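Local atomic coordinates of amino acid amide racemase (Ochrobactrum anthropi, PDB entry 6GIO), a protein that belongs to the class-III aminotransferase family of pyridoxal-5'-phosphate-binding proteins and is built as a two-chain assembly. Residues C[23-27]-C[377-381]; C[373-378]-C[428-433]; C[381-385]-C[415-419]. One frame throughout, in Å; residues are numbered along the deposited sequence.

Interaction 1: C[23-27]-C[377-381]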
ATOM      1  N   PHE C  23       8.372  -1.067  20.498  1.00 29.36           N
ATOM      2  CA  PHE C  23       9.385  -1.716  21.324  1.00 29.46           C
ATOM      3  C   PHE C  23       9.908  -0.820  22.439  1.00 29.17           C
ATOM      4  O   PHE C  23      10.627  -1.304  23.296  1.00 28.26           O
ATOM      5  CB  PHE C  23      10.559  -2.168  20.465  1.00 28.95           C
ATOM      6  CG  PHE C  23      10.202  -3.242  19.489  1.00 28.59           C
ATOM      7  CD1 PHE C  23       9.641  -2.927  18.273  1.00 28.02           C
ATOM      8  CD2 PHE C  23      10.428  -4.570  19.788  1.00 27.93           C
ATOM      9  CE1 PHE C  23       9.326  -3.912  17.352  1.00 28.68           C
ATOM     10  CE2 PHE C  23      10.109  -5.559  18.877  1.00 27.13           C
ATOM     11  CZ  PHE C  23       9.552  -5.239  17.657  1.00 28.41           C
ATOM     12  N   SER C  24       9.579   0.475  22.400  1.00 30.10           N
ATOM     13  CA  SER C  24      10.090   1.450  23.368  1.00 28.24           C
ATOM     14  C   SER C  24       9.207   2.661  23.330  1.00 29.30           C
ATOM     15  O   SER C  24       8.377   2.777  22.422  1.00 29.16           O
ATOM     16  CB  SER C  24      11.554   1.851  23.074  1.00 28.79           C
ATOM     17  OG  SER C  24      11.659   2.917  22.129  1.00 27.32           O
ATOM     18  N   PRO C  25       9.371   3.586  24.303  1.00 27.48           N
ATOM     19  CA  PRO C  25       8.578   4.835  24.259  1.00 28.32           C
ATOM     20  C   PRO C  25       8.960   5.863  23.159  1.00 26.61           C
ATOM     21  O   PRO C  25       8.314   6.909  23.061  1.00 24.34           O
ATOM     22  CB  PRO C  25       8.842   5.491  25.641  1.00 27.37           C
ATOM     23  CG  PRO C  25       9.529   4.434  26.474  1.00 28.62           C
ATOM     24  CD  PRO C  25      10.230   3.506  25.497  1.00 28.31           C
ATOM     25  N   LEU C  26      10.009   5.596  22.384  1.00 27.47           N
ATOM     26  CA  LEU C  26      10.535   6.580  21.445  1.00 26.47           C
ATOM     27  C   LEU C  26       9.427   7.117  20.523  1.00 25.97           C
ATOM     28  O   LEU C  26       8.741   6.358  19.843  1.00 26.84           O
ATOM     29  CB  LEU C  26      11.654   5.969  20.613  1.00 27.91           C
ATOM     30  CG  LEU C  26      12.347   6.878  19.571  1.00 25.48           C
ATOM     31  CD1 LEU C  26      12.940   8.109  20.255  1.00 26.66           C
ATOM     32  CD2 LEU C  26      13.384   6.069  18.805  1.00 24.22           C
ATOM     33  N   SER C  27       9.277   8.429  20.550  1.00 25.72           N
ATOM     34  CA  SER C  27       8.230   9.167  19.855  1.00 28.23           C
ATOM     35  C   SER C  27       8.962  10.325  19.184  1.00 26.77           C
ATOM     36  O   SER C  27       9.714  11.053  19.847  1.00 27.96           O
ATOM     37  CB  SER C  27       7.158   9.630  20.872  1.00 29.17           C
ATOM     38  OG  SER C  27       6.636   8.478  21.524  1.00 29.00           O
ATOM     39  N   TYR C 377      14.584  -1.478  25.775  1.00 28.68           N
ATOM     40  CA  TYR C 377      14.205  -0.302  26.562  1.00 30.14           C
ATOM     41  C   TYR C 377      15.422   0.403  27.149  1.00 29.69           C
ATOM     42  O   TYR C 377      15.549   1.636  27.116  1.00 31.41           O
ATOM     43  CB  TYR C 377      13.281  -0.703  27.690  1.00 33.94           C
ATOM     44  CG  TYR C 377      12.924   0.455  28.554  1.00 37.02           C
ATOM     45  CD1 TYR C 377      11.871   1.279  28.218  1.00 39.07           C
ATOM     46  CD2 TYR C 377      13.631   0.722  29.719  1.00 40.25           C
ATOM     47  CE1 TYR C 377      11.522   2.350  29.013  1.00 41.50           C
ATOM     48  CE2 TYR C 377      13.289   1.793  30.524  1.00 44.24           C
ATOM     49  CZ  TYR C 377      12.236   2.604  30.156  1.00 43.96           C
ATOM     50  OH  TYR C 377      11.905   3.670  30.943  1.00 49.41           O
ATOM     51  N   ARG C 378      16.336  -0.365  27.696  1.00 28.01           N
ATOM     52  CA  ARG C 378      17.545   0.241  28.213  1.00 28.01           C
ATOM     53  C   ARG C 378      18.411   0.811  27.089  1.00 27.87           C
ATOM     54  O   ARG C 378      19.057   1.855  27.272  1.00 29.15           O
ATOM     55  CB  ARG C 378      18.324  -0.756  29.060  1.00 27.45           C
ATOM     56  CG  ARG C 378      19.546  -0.197  29.767  1.00 28.75           C
ATOM     57  CD  ARG C 378      19.145   0.916  30.731  1.00 29.29           C
ATOM     58  NE  ARG C 378      20.296   1.442  31.451  1.00 31.12           N
ATOM     59  CZ  ARG C 378      20.295   2.602  32.115  1.00 31.14           C
ATOM     60  NH1 ARG C 378      19.211   3.372  32.132  1.00 31.45           N
ATOM     61  NH2 ARG C 378      21.387   3.005  32.724  1.00 31.95           N
ATOM     62  N   GLY C 379      18.454   0.131  25.937  1.00 25.16           N
ATOM     63  CA  GLY C 379      19.100   0.699  24.737  1.00 24.25           C
ATOM     64  C   GLY C 379      18.585   2.098  24.389  1.00 23.28           C
ATOM     65  O   GLY C 379      19.337   3.050  24.154  1.00 24.62           O
ATOM     66  N   TYR C 380      17.284   2.192  24.324  1.00 25.01           N
ATOM     67  CA  TYR C 380      16.599   3.433  24.090  1.00 26.71           C
ATOM     68  C   TYR C 380      17.023   4.514  25.115  1.00 27.36           C
ATOM     69  O   TYR C 380      17.337   5.635  24.725  1.00 26.81           O
ATOM     70  CB  TYR C 380      15.088   3.167  24.118  1.00 25.32           C
ATOM     71  CG  TYR C 380      14.280   4.345  24.535  1.00 26.95           C
ATOM     72  CD1 TYR C 380      13.980   5.358  23.615  1.00 27.88           C
ATOM     73  CD2 TYR C 380      13.821   4.476  25.867  1.00 27.59           C
ATOM     74  CE1 TYR C 380      13.245   6.456  23.998  1.00 28.75           C
ATOM     75  CE2 TYR C 380      13.089   5.583  26.263  1.00 27.67           C
ATOM     76  CZ  TYR C 380      12.804   6.559  25.321  1.00 29.52           C
ATOM     77  OH  TYR C 380      12.066   7.654  25.660  1.00 30.69           O
ATOM     78  N   GLN C 381      17.074   4.184  26.400  1.00 28.53           N
ATOM     79  CA  GLN C 381      17.476   5.204  27.403  1.00 28.73           C
ATOM     80  C   GLN C 381      18.940   5.593  27.227  1.00 29.45           C
ATOM     81  O   GLN C 381      19.309   6.700  27.484  1.00 28.08           O
ATOM     82  CB  GLN C 381      17.299   4.679  28.812  1.00 30.10           C
ATOM     83  CG  GLN C 381      15.904   4.346  29.182  1.00 29.61           C
ATOM     84  CD  GLN C 381      15.844   3.937  30.648  1.00 33.61           C
ATOM     85  OE1 GLN C 381      16.496   2.990  31.063  1.00 34.41           O
ATOM     86  NE2 GLN C 381      15.061   4.658  31.428  1.00 32.78           N
TER
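This is a proline-on-tyrosine contact, set where the loop between helix 7-14 and strand 28-32 crosses the side of helix 369-382. The heart of it is Pro25 against Tyr380: Pro25 CD lies 3.9 Å from the centroid of the Tyr380 ring and 22° off its normal, a CH-pi contact over the face, with Pro25 CD 3.6 Å from Tyr380 CE2. One helical turn earlier, Tyr377 meets the same proline with its ring edge, Pro25 CG standing 3.8 Å from Tyr377 CE1. The two tyrosines are three residues apart on the helix, so both rings come up to the same proline, one with its face and one with its edge.

The loop is shaped for this by an ST turn: Leu26 N donates to Ser24 OG at 3.2 Å, folding the backbone round Pro25 and bringing both partners obliquely up to the Tyr380 ring, with Ser24 OG 3.7 Å from Tyr380 CD1 and Leu26 N 3.7 Å from Tyr380 CE1. Leu26 adds an apolar touch, its CB 3.8 Å from Tyr380 CE1. The polar end of Tyr380 is spoken for, since its hydroxyl hydrogen-bonds Glu38, and Arg42 makes a cation-pi contact with the ring. On the loop, Phe23 and Leu26 also pack on Leu81 and Tyr82 of the second subunit.

Sequence-distant parts meet here as in fold type I PLP-dependent proteins, whose small domain is built from both ends of the chain; strands 28-32 and 384-389 share one mixed sheet.

Interaction 2: C[373-378]-C[428-433]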
ATOM      1  N   ALA C 373      12.960  -7.498  25.801  1.00 28.36           N
ATOM      2  CA  ALA C 373      12.305  -6.167  25.833  1.00 30.66           C
ATOM      3  C   ALA C 373      13.030  -5.153  26.731  1.00 29.90           C
ATOM      4  O   ALA C 373      13.109  -3.985  26.394  1.00 26.84           O
ATOM      5  CB  ALA C 373      10.827  -6.276  26.243  1.00 28.96           C
ATOM      6  N   LYS C 374      13.583  -5.617  27.846  1.00 30.07           N
ATOM      7  CA  LYS C 374      14.317  -4.761  28.751  1.00 30.48           C
ATOM      8  C   LYS C 374      15.594  -4.297  28.122  1.00 28.96           C
ATOM      9  O   LYS C 374      16.019  -3.167  28.348  1.00 28.55           O
ATOM     10  CB  LYS C 374      14.647  -5.487  30.065  1.00 32.10           C
ATOM     11  CG  LYS C 374      13.459  -5.584  30.990  1.00 34.38           C
ATOM     12  CD  LYS C 374      13.840  -6.262  32.282  1.00 36.22           C
ATOM     13  CE  LYS C 374      12.609  -6.419  33.149  1.00 41.84           C
ATOM     14  NZ  LYS C 374      12.959  -6.930  34.505  1.00 46.07           N
ATOM     15  N   ILE C 375      16.243  -5.168  27.357  1.00 25.62           N
ATOM     16  CA  ILE C 375      17.459  -4.755  26.655  1.00 26.18           C
ATOM     17  C   ILE C 375      17.164  -3.620  25.637  1.00 27.02           C
ATOM     18  O   ILE C 375      17.917  -2.636  25.545  1.00 27.56           O
ATOM     19  CB  ILE C 375      18.142  -5.960  25.978  1.00 26.76           C
ATOM     20  CG1 ILE C 375      18.670  -6.919  27.065  1.00 27.06           C
ATOM     21  CG2 ILE C 375      19.264  -5.498  25.068  1.00 26.39           C
ATOM     22  CD1 ILE C 375      19.034  -8.283  26.547  1.00 27.20           C
ATOM     23  N   ILE C 376      16.073  -3.740  24.880  1.00 27.69           N
ATOM     24  CA  ILE C 376      15.662  -2.669  23.941  1.00 28.12           C
ATOM     25  C   ILE C 376      15.340  -1.356  24.686  1.00 27.81           C
ATOM     26  O   ILE C 376      15.720  -0.261  24.256  1.00 23.05           O
ATOM     27  CB  ILE C 376      14.376  -3.039  23.158  1.00 27.96           C
ATOM     28  CG1 ILE C 376      14.503  -4.376  22.429  1.00 33.11           C
ATOM     29  CG2 ILE C 376      14.043  -1.958  22.165  1.00 28.57           C
ATOM     30  CD1 ILE C 376      15.589  -4.437  21.402  1.00 37.76           C
ATOM     31  N   TYR C 377      14.584  -1.478  25.775  1.00 28.68           N
ATOM     32  CA  TYR C 377      14.205  -0.302  26.562  1.00 30.14           C
ATOM     33  C   TYR C 377      15.422   0.403  27.149  1.00 29.69           C
ATOM     34  O   TYR C 377      15.549   1.636  27.116  1.00 31.41           O
ATOM     35  CB  TYR C 377      13.281  -0.703  27.690  1.00 33.94           C
ATOM     36  CG  TYR C 377      12.924   0.455  28.554  1.00 37.02           C
ATOM     37  CD1 TYR C 377      11.871   1.279  28.218  1.00 39.07           C
ATOM     38  CD2 TYR C 377      13.631   0.722  29.719  1.00 40.25           C
ATOM     39  CE1 TYR C 377      11.522   2.350  29.013  1.00 41.50           C
ATOM     40  CE2 TYR C 377      13.289   1.793  30.524  1.00 44.24           C
ATOM     41  CZ  TYR C 377      12.236   2.604  30.156  1.00 43.96           C
ATOM     42  OH  TYR C 377      11.905   3.670  30.943  1.00 49.41           O
ATOM     43  N   ARG C 378      16.336  -0.365  27.696  1.00 28.01           N
ATOM     44  CA  ARG C 378      17.545   0.241  28.213  1.00 28.01           C
ATOM     45  C   ARG C 378      18.411   0.811  27.089  1.00 27.87           C
ATOM     46  O   ARG C 378      19.057   1.855  27.272  1.00 29.15           O
ATOM     47  CB  ARG C 378      18.324  -0.756  29.060  1.00 27.45           C
ATOM     48  CG  ARG C 378      19.546  -0.197  29.767  1.00 28.75           C
ATOM     49  CD  ARG C 378      19.145   0.916  30.731  1.00 29.29           C
ATOM     50  NE  ARG C 378      20.296   1.442  31.451  1.00 31.12           N
ATOM     51  CZ  ARG C 378      20.295   2.602  32.115  1.00 31.14           C
ATOM     52  NH1 ARG C 378      19.211   3.372  32.132  1.00 31.45           N
ATOM     53  NH2 ARG C 378      21.387   3.005  32.724  1.00 31.95           N
ATOM     54  N   VAL C 428      16.737  -2.947  35.589  1.00 46.91           N
ATOM     55  CA  VAL C 428      15.615  -2.448  34.783  1.00 49.22           C
ATOM     56  C   VAL C 428      14.272  -3.014  35.274  1.00 48.55           C
ATOM     57  O   VAL C 428      14.114  -4.218  35.334  1.00 50.51           O
ATOM     58  CB  VAL C 428      15.841  -2.848  33.295  1.00 48.98           C
ATOM     59  CG1 VAL C 428      14.789  -2.226  32.386  1.00 48.34           C
ATOM     60  CG2 VAL C 428      17.252  -2.471  32.852  1.00 46.96           C
ATOM     61  N   ALA C 429      13.300  -2.157  35.587  1.00 55.84           N
ATOM     62  CA  ALA C 429      11.984  -2.602  36.118  1.00 59.28           C
ATOM     63  C   ALA C 429      11.079  -3.335  35.104  1.00 63.28           C
ATOM     64  O   ALA C 429      11.209  -3.149  33.882  1.00 60.24           O
ATOM     65  CB  ALA C 429      11.227  -1.424  36.719  1.00 57.51           C
ATOM     66  N   ASP C 430      10.157  -4.147  35.643  1.00 67.00           N
ATOM     67  CA  ASP C 430       9.162  -4.907  34.857  1.00 68.78           C
ATOM     68  C   ASP C 430       8.058  -4.019  34.277  1.00 71.10           C
ATOM     69  O   ASP C 430       7.570  -4.288  33.169  1.00 74.24           O
ATOM     70  CB  ASP C 430       8.492  -6.016  35.706  1.00 66.72           C
ATOM     71  CG  ASP C 430       9.297  -7.322  35.753  1.00 65.87           C
ATOM     72  OD1 ASP C 430      10.152  -7.589  34.880  1.00 57.61           O
ATOM     73  OD2 ASP C 430       9.043  -8.111  36.682  1.00 69.57           O
ATOM     74  N   SER C 431       7.652  -2.990  35.031  1.00 69.17           N
ATOM     75  CA  SER C 431       6.563  -2.073  34.613  1.00 67.79           C
ATOM     76  C   SER C 431       6.930  -1.192  33.408  1.00 65.24           C
ATOM     77  O   SER C 431       6.053  -0.762  32.663  1.00 64.29           O
ATOM     78  CB  SER C 431       6.150  -1.153  35.764  1.00 60.12           C
ATOM     79  OG  SER C 431       7.015  -0.036  35.803  1.00 57.41           O
ATOM     80  N   ASP C 432       8.219  -0.912  33.254  1.00 65.74           N
ATOM     81  CA  ASP C 432       8.733  -0.125  32.126  1.00 70.29           C
ATOM     82  C   ASP C 432       8.620  -0.833  30.755  1.00 68.01           C
ATOM     83  O   ASP C 432       8.500  -0.163  29.718  1.00 66.51           O
ATOM     84  CB  ASP C 432      10.192   0.282  32.394  1.00 73.94           C
ATOM     85  CG  ASP C 432      10.337   1.226  33.596  1.00 74.86           C
ATOM     86  OD1 ASP C 432       9.312   1.636  34.196  1.00 76.70           O
ATOM     87  OD2 ASP C 432      11.490   1.552  33.941  1.00 73.46           O
ATOM     88  N   VAL C 433       8.654  -2.167  30.747  1.00 64.95           N
ATOM     89  CA  VAL C 433       8.437  -2.941  29.515  1.00 66.94           C
ATOM     90  C   VAL C 433       7.029  -3.558  29.394  1.00 72.08           C
ATOM     91  O   VAL C 433       6.652  -4.045  28.316  1.00 72.47           O
ATOM     92  CB  VAL C 433       9.497  -4.052  29.331  1.00 63.88           C
ATOM     93  CG1 VAL C 433      10.861  -3.437  29.074  1.00 62.47           C
ATOM     94  CG2 VAL C 433       9.548  -4.987  30.533  1.00 64.06           C
TER
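Lys374, Val428 and Tyr377 carry most of this contact between helix 369-382 and the chain leading into the short helix 431-434. Lys374 plays two parts. The stem of Lys374 touches two valines, its CG lying 3.9 Å from Val428 CG1 and 3.9 Å from Val433 CG1. From there the side chain runs fully extended to an ammonium group that forms a salt bridge with Asp430, Lys374 NZ to Asp430 OD1 at 2.9 Å, and a hydrogen bond to the backbone, Lys374 NZ to Val428 O at 3.1 Å. A single lysine thus holds the 428-433 segment through one side chain and one backbone carbonyl.

Val428 points toward the long helix and bridges successive turns: besides the lysine stem, its CG1 reaches Tyr377 CD2 at 4.1 Å. Tyr377 also receives Asp432, whose CB sits over the ring face, 4.0 Å from the centroid and 21° off the normal, a CH-pi contact. Val433 closes the apolar side with CG1 3.9 Å from Tyr377 CB and 4.0 Å from Ala373 CB.

Helix 406-424 adjoins the same patch, for its Val423 touches both Lys374 and Val428. On other sides of helix 369-382, Ile376 packs on Phe386 and Tyr388 of strand 384-389, and Ile375 on Leu396 of strand 395-398, so the helix lies between the sheet and the C-terminal chain.

Interaction 3: C[381-385]-C[415-419]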
ATOM      1  N   GLN C 381      17.074   4.184  26.400  1.00 28.53           N
ATOM      2  CA  GLN C 381      17.476   5.204  27.403  1.00 28.73           C
ATOM      3  C   GLN C 381      18.940   5.593  27.227  1.00 29.45           C
ATOM      4  O   GLN C 381      19.309   6.700  27.484  1.00 28.08           O
ATOM      5  CB  GLN C 381      17.299   4.679  28.812  1.00 30.10           C
ATOM      6  CG  GLN C 381      15.904   4.346  29.182  1.00 29.61           C
ATOM      7  CD  GLN C 381      15.844   3.937  30.648  1.00 33.61           C
ATOM      8  OE1 GLN C 381      16.496   2.990  31.063  1.00 34.41           O
ATOM      9  NE2 GLN C 381      15.061   4.658  31.428  1.00 32.78           N
ATOM     10  N   LEU C 382      19.765   4.660  26.776  1.00 28.11           N
ATOM     11  CA  LEU C 382      21.157   4.939  26.524  1.00 31.94           C
ATOM     12  C   LEU C 382      21.427   5.600  25.174  1.00 31.09           C
ATOM     13  O   LEU C 382      22.588   5.919  24.889  1.00 29.66           O
ATOM     14  CB  LEU C 382      22.003   3.648  26.642  1.00 34.65           C
ATOM     15  CG  LEU C 382      21.948   2.988  28.022  1.00 38.44           C
ATOM     16  CD1 LEU C 382      22.610   1.610  27.963  1.00 40.12           C
ATOM     17  CD2 LEU C 382      22.595   3.892  29.085  1.00 39.94           C
ATOM     18  N   GLY C 383      20.386   5.793  24.346  1.00 29.11           N
ATOM     19  CA  GLY C 383      20.531   6.539  23.083  1.00 28.51           C
ATOM     20  C   GLY C 383      20.646   5.708  21.801  1.00 28.89           C
ATOM     21  O   GLY C 383      21.187   6.178  20.792  1.00 27.36           O
ATOM     22  N   ALA C 384      20.102   4.493  21.810  1.00 27.41           N
ATOM     23  CA  ALA C 384      20.023   3.680  20.580  1.00 27.02           C
ATOM     24  C   ALA C 384      18.652   3.034  20.414  1.00 26.70           C
ATOM     25  O   ALA C 384      18.057   2.532  21.395  1.00 26.21           O
ATOM     26  CB  ALA C 384      21.093   2.621  20.556  1.00 26.08           C
ATOM     27  N   ALA C 385      18.162   3.059  19.167  1.00 25.66           N
ATOM     28  CA  ALA C 385      16.879   2.474  18.809  1.00 23.35           C
ATOM     29  C   ALA C 385      17.070   1.142  18.073  1.00 24.78           C
ATOM     30  O   ALA C 385      17.654   1.103  16.964  1.00 22.63           O
ATOM     31  CB  ALA C 385      16.065   3.435  17.954  1.00 22.36           C
ATOM     32  N   ILE C 415      26.648   0.787  23.610  1.00 29.03           N
ATOM     33  CA  ILE C 415      25.298   0.912  24.155  1.00 30.10           C
ATOM     34  C   ILE C 415      24.673  -0.471  24.360  1.00 28.68           C
ATOM     35  O   ILE C 415      24.075  -0.767  25.412  1.00 27.50           O
ATOM     36  CB  ILE C 415      24.395   1.792  23.261  1.00 32.10           C
ATOM     37  CG1 ILE C 415      24.796   3.277  23.429  1.00 32.56           C
ATOM     38  CG2 ILE C 415      22.907   1.575  23.610  1.00 31.87           C
ATOM     39  CD1 ILE C 415      24.208   4.196  22.388  1.00 31.05           C
ATOM     40  N   VAL C 416      24.827  -1.331  23.366  1.00 26.53           N
ATOM     41  CA  VAL C 416      24.311  -2.721  23.494  1.00 26.91           C
ATOM     42  C   VAL C 416      24.944  -3.466  24.694  1.00 25.83           C
ATOM     43  O   VAL C 416      24.260  -4.170  25.438  1.00 24.16           O
ATOM     44  CB  VAL C 416      24.584  -3.528  22.200  1.00 27.41           C
ATOM     45  CG1 VAL C 416      24.249  -5.000  22.395  1.00 27.54           C
ATOM     46  CG2 VAL C 416      23.771  -2.936  21.066  1.00 29.16           C
ATOM     47  N   ASP C 417      26.269  -3.333  24.809  1.00 28.56           N
ATOM     48  CA  ASP C 417      27.053  -3.893  25.898  1.00 28.89           C
ATOM     49  C   ASP C 417      26.498  -3.409  27.237  1.00 29.12           C
ATOM     50  O   ASP C 417      26.196  -4.195  28.127  1.00 31.14           O
ATOM     51  CB  ASP C 417      28.527  -3.482  25.686  1.00 29.17           C
ATOM     52  CG  ASP C 417      29.453  -3.911  26.811  1.00 29.66           C
ATOM     53  OD1 ASP C 417      29.030  -4.509  27.817  1.00 34.38           O
ATOM     54  OD2 ASP C 417      30.633  -3.581  26.693  1.00 31.44           O
ATOM     55  N   GLN C 418      26.310  -2.112  27.357  1.00 29.88           N
ATOM     56  CA  GLN C 418      25.822  -1.547  28.604  1.00 29.13           C
ATOM     57  C   GLN C 418      24.382  -1.940  28.881  1.00 30.67           C
ATOM     58  O   GLN C 418      24.006  -2.168  30.045  1.00 30.00           O
ATOM     59  CB  GLN C 418      25.959  -0.021  28.567  1.00 31.73           C
ATOM     60  CG  GLN C 418      25.670   0.632  29.922  1.00 32.63           C
ATOM     61  CD  GLN C 418      26.733   0.305  30.955  1.00 34.83           C
ATOM     62  OE1 GLN C 418      26.439  -0.054  32.092  1.00 39.92           O
ATOM     63  NE2 GLN C 418      27.969   0.402  30.548  1.00 35.99           N
ATOM     64  N   ALA C 419      23.560  -2.009  27.826  1.00 28.38           N
ATOM     65  CA  ALA C 419      22.145  -2.359  28.010  1.00 29.51           C
ATOM     66  C   ALA C 419      21.963  -3.829  28.501  1.00 27.67           C
ATOM     67  O   ALA C 419      21.196  -4.099  29.420  1.00 26.32           O
ATOM     68  CB  ALA C 419      21.330  -2.086  26.738  1.00 28.69           C
TER
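Ile415 is the bump here, and the hollow is the turn that takes the chain from helix 369-382 into strand 384-389. Ile415 CG2 nestles between two CB atoms, 3.8 Å from that of Leu382 and 3.7 Å from that of Ala384. Ile415 CD1 slides along the intervening backbone, 3.4 Å from Leu382 O and 3.9 Å from Gly383 C. Gly383 turns the chain there: with phi at 101° it ends the helix in a Schellman motif, and a CB would be jammed against the carbonyl oxygen of Leu382.

The fit is returned in the other direction. Leu382 reaches out from the last helical turn and sets its CD1 in a shallow groove of helix 406-424, 3.8 Å from Gln418 CG, 3.7 Å from Ala419 N and 4.1 Å from Ala419 CB. The small alanine lets the leucine come close to the helix backbone.

Beyond the contact, Gly383 and Ala385 hydrogen-bond through their backbones to Leu45, joining the new strand to strand 43-46, its parallel neighbour. Helix 406-424 meanwhile leans on helix 318-339 through Val416 against Leu333, while Ala385 touches Tyr82 of the second subunit.

All three contacts share helix 369-382 and lie on the same side of the chain's centre. Interaction 2 uses its earlier turns, interaction 1 the next and interaction 3 its C-terminal end. The centre of interaction 1 lies about 8 Å from that of interaction 2 and about 9 Å from that of interaction 3; the centres of interactions 2 and 3 are about 12 Å apart. Along the chain, interaction 3 is nested within the loop closed by interaction 2, whereas interaction 1 spans some 350 residues. Tyr377 serves both 1 and 2, and a probable hydrogen bond from Ala384 N to Gly379 O (2.9 Å) joins 1 to 3. One helix thereby gathers the N-terminal loop, helix 406-424 and the C-terminal chain beside the sheet.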